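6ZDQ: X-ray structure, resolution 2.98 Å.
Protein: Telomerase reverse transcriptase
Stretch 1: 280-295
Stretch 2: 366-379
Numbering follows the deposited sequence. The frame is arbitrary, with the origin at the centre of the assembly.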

ATOM      1  N   SER A 280      13.675 -14.773   0.408  1.00113.59           N
ATOM      2  CA  SER A 280      13.633 -14.091  -0.884  1.00124.96           C
ATOM      3  C   SER A 280      14.290 -14.894  -2.001  1.00119.85           C
ATOM      4  O   SER A 280      13.722 -14.932  -3.107  1.00113.32           O
ATOM      5  N   PRO A 281      15.456 -15.530  -1.809  1.00118.12           N
ATOM      6  CA  PRO A 281      15.967 -16.422  -2.863  1.00112.94           C
ATOM      7  C   PRO A 281      14.990 -17.516  -3.264  1.00121.78           C
ATOM      8  O   PRO A 281      14.904 -17.852  -4.452  1.00123.60           O
ATOM      9  N   VAL A 282      14.250 -18.082  -2.308  1.00108.44           N
ATOM     10  CA  VAL A 282      13.238 -19.082  -2.648  1.00113.47           C
ATOM     11  C   VAL A 282      12.135 -18.457  -3.491  1.00124.12           C
ATOM     12  O   VAL A 282      11.683 -19.043  -4.483  1.00125.69           O
ATOM     13  N   GLY A 283      11.680 -17.262  -3.105  1.00102.83           N
ATOM     14  CA  GLY A 283      10.665 -16.575  -3.890  1.00111.12           C
ATOM     15  C   GLY A 283      11.094 -16.345  -5.326  1.00120.17           C
ATOM     16  O   GLY A 283      10.294 -16.491  -6.253  1.00100.85           O
ATOM     17  N   GLN A 284      12.361 -15.978  -5.530  1.00123.41           N
ATOM     18  CA  GLN A 284      12.887 -15.828  -6.885  1.00108.51           C
ATOM     19  C   GLN A 284      12.821 -17.145  -7.648  1.00110.27           C
ATOM     20  O   GLN A 284      12.366 -17.188  -8.797  1.00124.35           O
ATOM     21  N   ILE A 285      13.279 -18.233  -7.023  1.00103.76           N
ATOM     22  CA  ILE A 285      13.278 -19.534  -7.686  1.00105.20           C
ATOM     23  C   ILE A 285      11.854 -19.979  -7.994  1.00109.75           C
ATOM     24  O   ILE A 285      11.561 -20.455  -9.099  1.00103.38           O
ATOM     25  N   LEU A 286      10.945 -19.831  -7.027  1.00117.92           N
ATOM     26  CA  LEU A 286       9.555 -20.208  -7.260  1.00106.64           C
ATOM     27  C   LEU A 286       8.918 -19.330  -8.330  1.00114.53           C
ATOM     28  O   LEU A 286       8.148 -19.820  -9.165  1.00108.19           O
ATOM     29  N   ARG A 287       9.226 -18.031  -8.322  1.00110.15           N
ATOM     30  CA  ARG A 287       8.767 -17.160  -9.399  1.00113.33           C
ATOM     31  C   ARG A 287       9.398 -17.543 -10.731  1.00108.99           C
ATOM     32  O   ARG A 287       8.774 -17.368 -11.784  1.00111.17           O
ATOM     33  N   LEU A 288      10.626 -18.066 -10.706  1.00106.87           N
ATOM     34  CA  LEU A 288      11.284 -18.464 -11.945  1.00110.47           C
ATOM     35  C   LEU A 288      10.695 -19.759 -12.496  1.00113.87           C
ATOM     36  O   LEU A 288      10.532 -19.904 -13.712  1.00102.66           O
ATOM     37  N   LYS A 289      10.376 -20.712 -11.616  1.00104.93           N
ATOM     38  CA  LYS A 289       9.776 -21.963 -12.070  1.00103.37           C
ATOM     39  C   LYS A 289       8.406 -21.722 -12.693  1.00104.13           C
ATOM     40  O   LYS A 289       8.062 -22.332 -13.712  1.00113.64           O
ATOM     41  N   LEU A 290       7.608 -20.837 -12.091  1.00115.18           N
ATOM     42  CA  LEU A 290       6.325 -20.476 -12.683  1.00109.12           C
ATOM     43  C   LEU A 290       6.512 -19.764 -14.016  1.00110.62           C
ATOM     44  O   LEU A 290       5.661 -19.879 -14.907  1.00101.10           O
ATOM     45  N   SER A 291       7.614 -19.025 -14.168  1.00112.78           N
ATOM     46  CA  SER A 291       7.895 -18.348 -15.431  1.00100.99           C
ATOM     47  C   SER A 291       8.054 -19.344 -16.572  1.00107.54           C
ATOM     48  O   SER A 291       7.548 -19.119 -17.677  1.00111.94           O
ATOM     49  N   LYS A 292       8.760 -20.452 -16.325  1.00108.80           N
ATOM     50  CA  LYS A 292       8.947 -21.456 -17.366  1.00103.71           C
ATOM     51  C   LYS A 292       7.616 -22.056 -17.799  1.00103.84           C
ATOM     52  O   LYS A 292       7.381 -22.269 -18.994  1.00105.52           O
ATOM     53  N   LEU A 293       6.727 -22.327 -16.842  1.00103.51           N
ATOM     54  CA  LEU A 293       5.412 -22.854 -17.190  1.00115.24           C
ATOM     55  C   LEU A 293       4.588 -21.832 -17.962  1.00105.36           C
ATOM     56  O   LEU A 293       3.783 -22.212 -18.821  1.00111.04           O
ATOM     57  N   ARG A 294       4.768 -20.541 -17.671  1.00104.09           N
ATOM     58  CA  ARG A 294       4.125 -19.508 -18.478  1.00107.72           C
ATOM     59  C   ARG A 294       4.652 -19.521 -19.908  1.00114.01           C
ATOM     60  O   ARG A 294       3.878 -19.400 -20.865  1.00114.27           O
ATOM     61  N   ASP A 295       5.968 -19.666 -20.074  1.00116.88           N
ATOM     62  CA  ASP A 295       6.546 -19.711 -21.413  1.00104.42           C
ATOM     63  C   ASP A 295       6.118 -20.962 -22.167  1.00105.94           C
ATOM     64  O   ASP A 295       5.969 -20.924 -23.394  1.00105.40           O
ATOM     65  N   SER A 366      21.108 -27.545  -6.784  1.00122.61           N
ATOM     66  CA  SER A 366      21.935 -26.413  -6.362  1.00120.90           C
ATOM     67  C   SER A 366      21.691 -25.178  -7.234  1.00120.89           C
ATOM     68  O   SER A 366      22.574 -24.699  -7.947  1.00142.85           O
ATOM     69  N   TYR A 367      20.460 -24.674  -7.173  1.00135.85           N
ATOM     70  CA  TYR A 367      20.123 -23.447  -7.883  1.00124.17           C
ATOM     71  C   TYR A 367      20.910 -22.270  -7.316  1.00121.13           C
ATOM     72  O   TYR A 367      21.112 -22.162  -6.103  1.00123.99           O
ATOM     73  N   TYR A 368      21.361 -21.387  -8.203  1.00121.38           N
ATOM     74  CA  TYR A 368      22.156 -20.224  -7.828  1.00121.56           C
ATOM     75  C   TYR A 368      21.341 -18.957  -8.047  1.00125.56           C
ATOM     76  O   TYR A 368      20.807 -18.736  -9.139  1.00137.46           O
ATOM     77  N   VAL A 369      21.248 -18.132  -7.007  1.00122.35           N
ATOM     78  CA  VAL A 369      20.471 -16.899  -7.039  1.00128.42           C
ATOM     79  C   VAL A 369      21.359 -15.750  -6.581  1.00123.55           C
ATOM     80  O   VAL A 369      22.188 -15.910  -5.679  1.00123.27           O
ATOM     81  N   ARG A 370      21.191 -14.591  -7.219  1.00124.36           N
ATOM     82  CA  ARG A 370      21.925 -13.379  -6.860  1.00125.00           C
ATOM     83  C   ARG A 370      21.015 -12.210  -7.227  1.00127.66           C
ATOM     84  O   ARG A 370      20.923 -11.836  -8.400  1.00126.62           O
ATOM     85  N   TYR A 371      20.345 -11.650  -6.223  1.00135.08           N
ATOM     86  CA  TYR A 371      19.250 -10.727  -6.485  1.00139.17           C
ATOM     87  C   TYR A 371      19.756  -9.381  -6.989  1.00131.43           C
ATOM     88  O   TYR A 371      20.766  -8.853  -6.514  1.00129.47           O
ATOM     89  N   TYR A 372      19.028  -8.825  -7.956  1.00130.32           N
ATOM     90  CA  TYR A 372      19.223  -7.464  -8.433  1.00131.81           C
ATOM     91  C   TYR A 372      17.858  -6.899  -8.789  1.00151.44           C
ATOM     92  O   TYR A 372      17.080  -7.554  -9.489  1.00163.00           O
ATOM     93  N   ALA A 373      17.569  -5.689  -8.303  1.00165.22           N
ATOM     94  CA  ALA A 373      16.246  -5.094  -8.466  1.00154.84           C
ATOM     95  C   ALA A 373      15.842  -4.915  -9.924  1.00164.27           C
ATOM     96  O   ALA A 373      14.669  -4.629 -10.192  1.00161.84           O
ATOM     97  N   GLN A 374      16.770  -5.080 -10.868  1.00161.97           N
ATOM     98  CA  GLN A 374      16.448  -4.923 -12.279  1.00166.88           C
ATOM     99  C   GLN A 374      15.689  -6.116 -12.843  1.00169.81           C
ATOM    100  O   GLN A 374      15.010  -5.969 -13.866  1.00172.90           O
ATOM    101  N   LEU A 375      15.779  -7.286 -12.200  1.00181.65           N
ATOM    102  CA  LEU A 375      15.046  -8.467 -12.655  1.00184.52           C
ATOM    103  C   LEU A 375      14.660  -9.298 -11.435  1.00191.44           C
ATOM    104  O   LEU A 375      15.445 -10.135 -10.979  1.00183.97           O
ATOM    105  N   ASP A 376      13.451  -9.075 -10.928  1.00197.77           N
ATOM    106  CA  ASP A 376      12.822  -9.989  -9.984  1.00189.39           C
ATOM    107  C   ASP A 376      11.549 -10.597 -10.549  1.00199.86           C
ATOM    108  O   ASP A 376      11.388 -11.823 -10.530  1.00181.58           O
ATOM    109  N   ALA A 377      10.645  -9.769 -11.064  1.00235.22           N
ATOM    110  CA  ALA A 377       9.385 -10.211 -11.651  1.00214.42           C
ATOM    111  C   ALA A 377       9.327  -9.686 -13.082  1.00203.17           C
ATOM    112  O   ALA A 377       8.812  -8.595 -13.339  1.00200.86           O
ATOM    113  N   SER A 378       9.867 -10.470 -14.014  1.00179.29           N
ATOM    114  CA  SER A 378       9.758 -10.200 -15.447  1.00163.74           C
ATOM    115  C   SER A 378       9.346 -11.519 -16.094  1.00160.10           C
ATOM    116  O   SER A 378      10.198 -12.290 -16.545  1.00165.19           O
ATOM    117  N   HIS A 379       8.037 -11.753 -16.158  1.00177.44           N
ATOM    118  CA  HIS A 379       7.482 -13.001 -16.674  1.00165.24           C
ATOM    119  C   HIS A 379       5.958 -12.927 -16.727  1.00164.63           C
ATOM    120  O   HIS A 379       5.331 -12.245 -15.914  1.00137.58           O
TER

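The largest share of this contact belongs to His379, the last residue of the second stretch, whose imidazole lies along the helix and is touched by four of its residues. Its chi1 is p (82°), and CA-to-CB points toward the helix. The carbonyl O of Arg287 sits over one ring face, 4.1 Å from His379 NE2, while Leu290 CD2 and Arg294 NH1 approach the ring edge, 4.3 Å and 3.1 Å from His379 CE1. Ser291, with chi1 t, brings OG to 3.2 Å from His379 CB. None of these approaches is a hydrogen bond, although Arg287 O and Arg294 NH1 both lie near the ring.

Farther toward the N-terminal end of the helix, Gln284 points toward the second stretch and folds its side chain through two m rotamers. This bend lays its amide along the loop: CD lies 4.0 Å from Tyr371 CD1, at the edge of the ring, and NE2 donates a weak hydrogen bond to Asp376 O (3.4 Å). Asp376 turns its carboxylate to its own stretch, where OD1 accepts from Ala377 N at 2.5 Å and OD2 accepts a weak bond from Tyr371 OH at 3.3 Å.

Strand 367-369 supplies the apolar part. Alternation along the strand directs Tyr367 and Val369 toward the helix and Tyr368 away. Val369 (chi1 p) places CG1 3.5 Å from Pro281 CB and CG2 4.2 Å from Gln284 CB. Ile285, in an m,t rotamer, extends CD1 to 3.8 Å from Tyr367 CB. The CA-to-CB bond of Lys289 points away from the second stretch, but two m torsions followed by two t torsions bring its amine nearer, and NZ donates a weak hydrogen bond to Tyr367 OH at 3.4 Å.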

ATOM      1  CB  SER A 280      14.261 -12.694  -0.768  1.00126.03           C
ATOM      2  OG  SER A 280      13.530 -11.874   0.126  1.00147.84           O
ATOM      3  CB  PRO A 281      17.238 -16.998  -2.230  1.00125.54           C
ATOM      4  CG  PRO A 281      17.708 -15.922  -1.331  1.00123.31           C
ATOM      5  CD  PRO A 281      16.460 -15.327  -0.746  1.00115.70           C
ATOM      6  CB  VAL A 282      12.680 -19.740  -1.372  1.00112.50           C
ATOM      7  CG1 VAL A 282      11.363 -20.443  -1.665  1.00104.69           C
ATOM      8  CG2 VAL A 282      13.686 -20.727  -0.812  1.00107.18           C
ATOM      9  CB  GLN A 284      14.323 -15.306  -6.835  1.00103.72           C
ATOM     10  CG  GLN A 284      14.443 -13.824  -6.522  1.00115.90           C
ATOM     11  CD  GLN A 284      13.945 -12.948  -7.655  1.00140.60           C
ATOM     12  OE1 GLN A 284      14.650 -12.728  -8.639  1.00145.48           O
ATOM     13  NE2 GLN A 284      12.725 -12.440  -7.519  1.00153.45           N
ATOM     14  CB  ILE A 285      14.025 -20.569  -6.825  1.00121.70           C
ATOM     15  CG1 ILE A 285      15.485 -20.149  -6.644  1.00106.88           C
ATOM     16  CG2 ILE A 285      13.938 -21.953  -7.450  1.00106.38           C
ATOM     17  CD1 ILE A 285      16.266 -21.033  -5.701  1.00108.42           C
ATOM     18  CB  LEU A 286       8.764 -20.135  -5.954  1.00101.79           C
ATOM     19  CG  LEU A 286       9.179 -21.133  -4.871  1.00111.82           C
ATOM     20  CD1 LEU A 286       8.258 -21.041  -3.664  1.00102.55           C
ATOM     21  CD2 LEU A 286       9.197 -22.548  -5.429  1.00122.59           C
ATOM     22  CB  ARG A 287       9.076 -15.700  -9.065  1.00119.05           C
ATOM     23  CG  ARG A 287       7.864 -14.880  -8.658  1.00106.57           C
ATOM     24  CD  ARG A 287       8.275 -13.559  -8.026  1.00103.79           C
ATOM     25  NE  ARG A 287       8.687 -13.726  -6.635  1.00126.79           N
ATOM     26  CZ  ARG A 287       7.860 -13.635  -5.597  1.00146.30           C
ATOM     27  NH1 ARG A 287       6.573 -13.376  -5.792  1.00118.28           N
ATOM     28  NH2 ARG A 287       8.316 -13.801  -4.362  1.00118.43           N
ATOM     29  CB  LEU A 288      12.787 -18.611 -11.718  1.00111.24           C
ATOM     30  CG  LEU A 288      13.627 -18.782 -12.982  1.00104.13           C
ATOM     31  CD1 LEU A 288      13.478 -17.560 -13.875  1.00115.74           C
ATOM     32  CD2 LEU A 288      15.083 -19.024 -12.626  1.00125.00           C
ATOM     33  CB  LYS A 289       9.672 -22.951 -10.909  1.00128.72           C
ATOM     34  CG  LYS A 289      10.988 -23.610 -10.535  1.00105.21           C
ATOM     35  CD  LYS A 289      11.516 -24.458 -11.680  1.00117.13           C
ATOM     36  CE  LYS A 289      12.819 -25.145 -11.308  1.00131.31           C
ATOM     37  NZ  LYS A 289      13.354 -25.964 -12.430  1.00139.17           N
ATOM     38  CB  LEU A 290       5.528 -19.600 -11.713  1.00100.29           C
ATOM     39  CG  LEU A 290       4.047 -19.351 -12.015  1.00 99.97           C
ATOM     40  CD1 LEU A 290       3.246 -20.639 -11.904  1.00100.74           C
ATOM     41  CD2 LEU A 290       3.477 -18.282 -11.094  1.00 99.18           C
ATOM     42  CB  SER A 291       9.150 -17.487 -15.294  1.00101.07           C
ATOM     43  OG  SER A 291       9.483 -16.876 -16.527  1.00124.21           O
ATOM     44  CB  LYS A 292       9.896 -22.551 -16.878  1.00110.44           C
ATOM     45  CG  LYS A 292      11.370 -22.175 -16.927  1.00105.22           C
ATOM     46  CD  LYS A 292      11.788 -21.787 -18.337  1.00133.99           C
ATOM     47  CE  LYS A 292      13.299 -21.833 -18.509  1.00151.66           C
ATOM     48  NZ  LYS A 292      13.828 -23.223 -18.400  1.00133.43           N
ATOM     49  CB  LEU A 293       4.676 -23.299 -15.927  1.00103.74           C
ATOM     50  CG  LEU A 293       5.391 -24.380 -15.112  1.00104.50           C
ATOM     51  CD1 LEU A 293       4.631 -24.682 -13.836  1.00104.42           C
ATOM     52  CD2 LEU A 293       5.574 -25.642 -15.937  1.00105.92           C
ATOM     53  CB  ARG A 294       4.342 -18.134 -17.841  1.00106.38           C
ATOM     54  CG  ARG A 294       3.119 -17.557 -17.148  1.00100.39           C
ATOM     55  CD  ARG A 294       3.408 -16.159 -16.621  1.00106.54           C
ATOM     56  NE  ARG A 294       2.253 -15.562 -15.955  1.00142.17           N
ATOM     57  CZ  ARG A 294       1.960 -15.734 -14.670  1.00156.46           C
ATOM     58  NH1 ARG A 294       2.734 -16.493 -13.907  1.00159.75           N
ATOM     59  NH2 ARG A 294       0.891 -15.150 -14.144  1.00128.80           N
ATOM     60  CB  ASP A 295       8.072 -19.639 -21.330  1.00103.90           C
ATOM     61  CG  ASP A 295       8.563 -18.330 -20.745  1.00118.77           C
ATOM     62  OD1 ASP A 295       7.931 -17.286 -21.009  1.00156.39           O
ATOM     63  OD2 ASP A 295       9.580 -18.343 -20.020  1.00103.19           O
ATOM     64  CB  SER A 366      23.420 -26.796  -6.351  1.00147.02           C
ATOM     65  OG  SER A 366      24.225 -25.707  -5.938  1.00126.83           O
ATOM     66  CB  TYR A 367      18.619 -23.174  -7.787  1.00121.21           C
ATOM     67  CG  TYR A 367      17.754 -24.262  -8.387  1.00121.23           C
ATOM     68  CD1 TYR A 367      17.344 -25.348  -7.625  1.00121.01           C
ATOM     69  CD2 TYR A 367      17.346 -24.202  -9.713  1.00136.14           C
ATOM     70  CE1 TYR A 367      16.555 -26.346  -8.170  1.00135.14           C
ATOM     71  CE2 TYR A 367      16.558 -25.195 -10.266  1.00128.62           C
ATOM     72  CZ  TYR A 367      16.166 -26.264  -9.490  1.00131.27           C
ATOM     73  OH  TYR A 367      15.381 -27.256 -10.036  1.00150.31           O
ATOM     74  CB  TYR A 368      23.458 -20.164  -8.630  1.00127.03           C
ATOM     75  CG  TYR A 368      24.357 -21.359  -8.410  1.00124.39           C
ATOM     76  CD1 TYR A 368      25.181 -21.437  -7.294  1.00121.21           C
ATOM     77  CD2 TYR A 368      24.380 -22.410  -9.317  1.00121.31           C
ATOM     78  CE1 TYR A 368      26.001 -22.529  -7.087  1.00129.91           C
ATOM     79  CE2 TYR A 368      25.197 -23.507  -9.118  1.00121.30           C
ATOM     80  CZ  TYR A 368      26.006 -23.561  -8.002  1.00132.74           C
ATOM     81  OH  TYR A 368      26.823 -24.651  -7.801  1.00135.83           O
ATOM     82  CB  VAL A 369      19.206 -17.013  -6.161  1.00144.18           C
ATOM     83  CG1 VAL A 369      19.578 -17.452  -4.758  1.00140.14           C
ATOM     84  CG2 VAL A 369      18.427 -15.700  -6.137  1.00124.31           C
ATOM     85  CB  ARG A 370      23.263 -13.309  -7.583  1.00124.74           C
ATOM     86  CG  ARG A 370      24.048 -12.031  -7.358  1.00125.47           C
ATOM     87  CD  ARG A 370      25.187 -11.936  -8.358  1.00132.98           C
ATOM     88  NE  ARG A 370      24.695 -12.055  -9.729  1.00167.70           N
ATOM     89  CZ  ARG A 370      25.474 -12.140 -10.803  1.00142.73           C
ATOM     90  NH1 ARG A 370      26.794 -12.125 -10.674  1.00138.43           N
ATOM     91  NH2 ARG A 370      24.930 -12.246 -12.008  1.00125.49           N
ATOM     92  CB  TYR A 371      18.410 -10.525  -5.224  1.00128.72           C
ATOM     93  CG  TYR A 371      17.248  -9.580  -5.430  1.00134.24           C
ATOM     94  CD1 TYR A 371      16.068 -10.022  -6.013  1.00145.57           C
ATOM     95  CD2 TYR A 371      17.334  -8.245  -5.052  1.00131.78           C
ATOM     96  CE1 TYR A 371      15.004  -9.163  -6.209  1.00142.85           C
ATOM     97  CE2 TYR A 371      16.275  -7.378  -5.246  1.00133.43           C
ATOM     98  CZ  TYR A 371      15.113  -7.843  -5.826  1.00133.52           C
ATOM     99  OH  TYR A 371      14.054  -6.986  -6.020  1.00163.78           O
ATOM    100  CB  TYR A 372      20.161  -7.413  -9.645  1.00151.32           C
ATOM    101  CG  TYR A 372      21.623  -7.563  -9.290  1.00130.58           C
ATOM    102  CD1 TYR A 372      22.357  -6.483  -8.819  1.00131.44           C
ATOM    103  CD2 TYR A 372      22.268  -8.784  -9.426  1.00129.02           C
ATOM    104  CE1 TYR A 372      23.692  -6.615  -8.490  1.00132.50           C
ATOM    105  CE2 TYR A 372      23.602  -8.925  -9.102  1.00128.43           C
ATOM    106  CZ  TYR A 372      24.309  -7.838  -8.634  1.00141.57           C
ATOM    107  OH  TYR A 372      25.639  -7.977  -8.310  1.00130.56           O
ATOM    108  CB  ALA A 373      16.190  -3.748  -7.746  1.00141.52           C
ATOM    109  CB  GLN A 374      17.726  -4.690 -13.091  1.00156.69           C
ATOM    110  CG  GLN A 374      18.386  -3.331 -12.871  1.00152.65           C
ATOM    111  CD  GLN A 374      19.038  -3.191 -11.505  1.00154.36           C
ATOM    112  OE1 GLN A 374      19.184  -4.167 -10.767  1.00153.78           O
ATOM    113  NE2 GLN A 374      19.432  -1.970 -11.161  1.00171.63           N
ATOM    114  CB  LEU A 375      15.880  -9.288 -13.628  1.00184.12           C
ATOM    115  CG  LEU A 375      16.214  -8.701 -14.994  1.00188.87           C
ATOM    116  CD1 LEU A 375      17.304  -9.535 -15.614  1.00179.63           C
ATOM    117  CD2 LEU A 375      14.976  -8.673 -15.876  1.00169.78           C
ATOM    118  CB  ASP A 376      12.534  -9.272  -8.652  1.00190.19           C
ATOM    119  CG  ASP A 376      11.724  -8.002  -8.831  1.00201.84           C
ATOM    120  OD1 ASP A 376      11.454  -7.616  -9.988  1.00218.01           O
ATOM    121  OD2 ASP A 376      11.349  -7.391  -7.808  1.00191.41           O
ATOM    122  CB  ALA A 377       8.193  -9.727 -10.824  1.00190.16           C
ATOM    123  CB  SER A 378      11.070  -9.662 -16.017  1.00176.23           C
ATOM    124  OG  SER A 378      11.458  -8.461 -15.372  1.00168.98           O
ATOM    125  CB  HIS A 379       7.917 -14.193 -15.814  1.00158.15           C
ATOM    126  CG  HIS A 379       7.099 -14.381 -14.573  1.00160.21           C
ATOM    127  ND1 HIS A 379       6.109 -15.334 -14.474  1.00132.94           N
ATOM    128  CD2 HIS A 379       7.128 -13.743 -13.378  1.00135.69           C
ATOM    129  CE1 HIS A 379       5.562 -15.276 -13.272  1.00132.89           C
ATOM    130  NE2 HIS A 379       6.162 -14.318 -12.588  1.00147.08           N
TER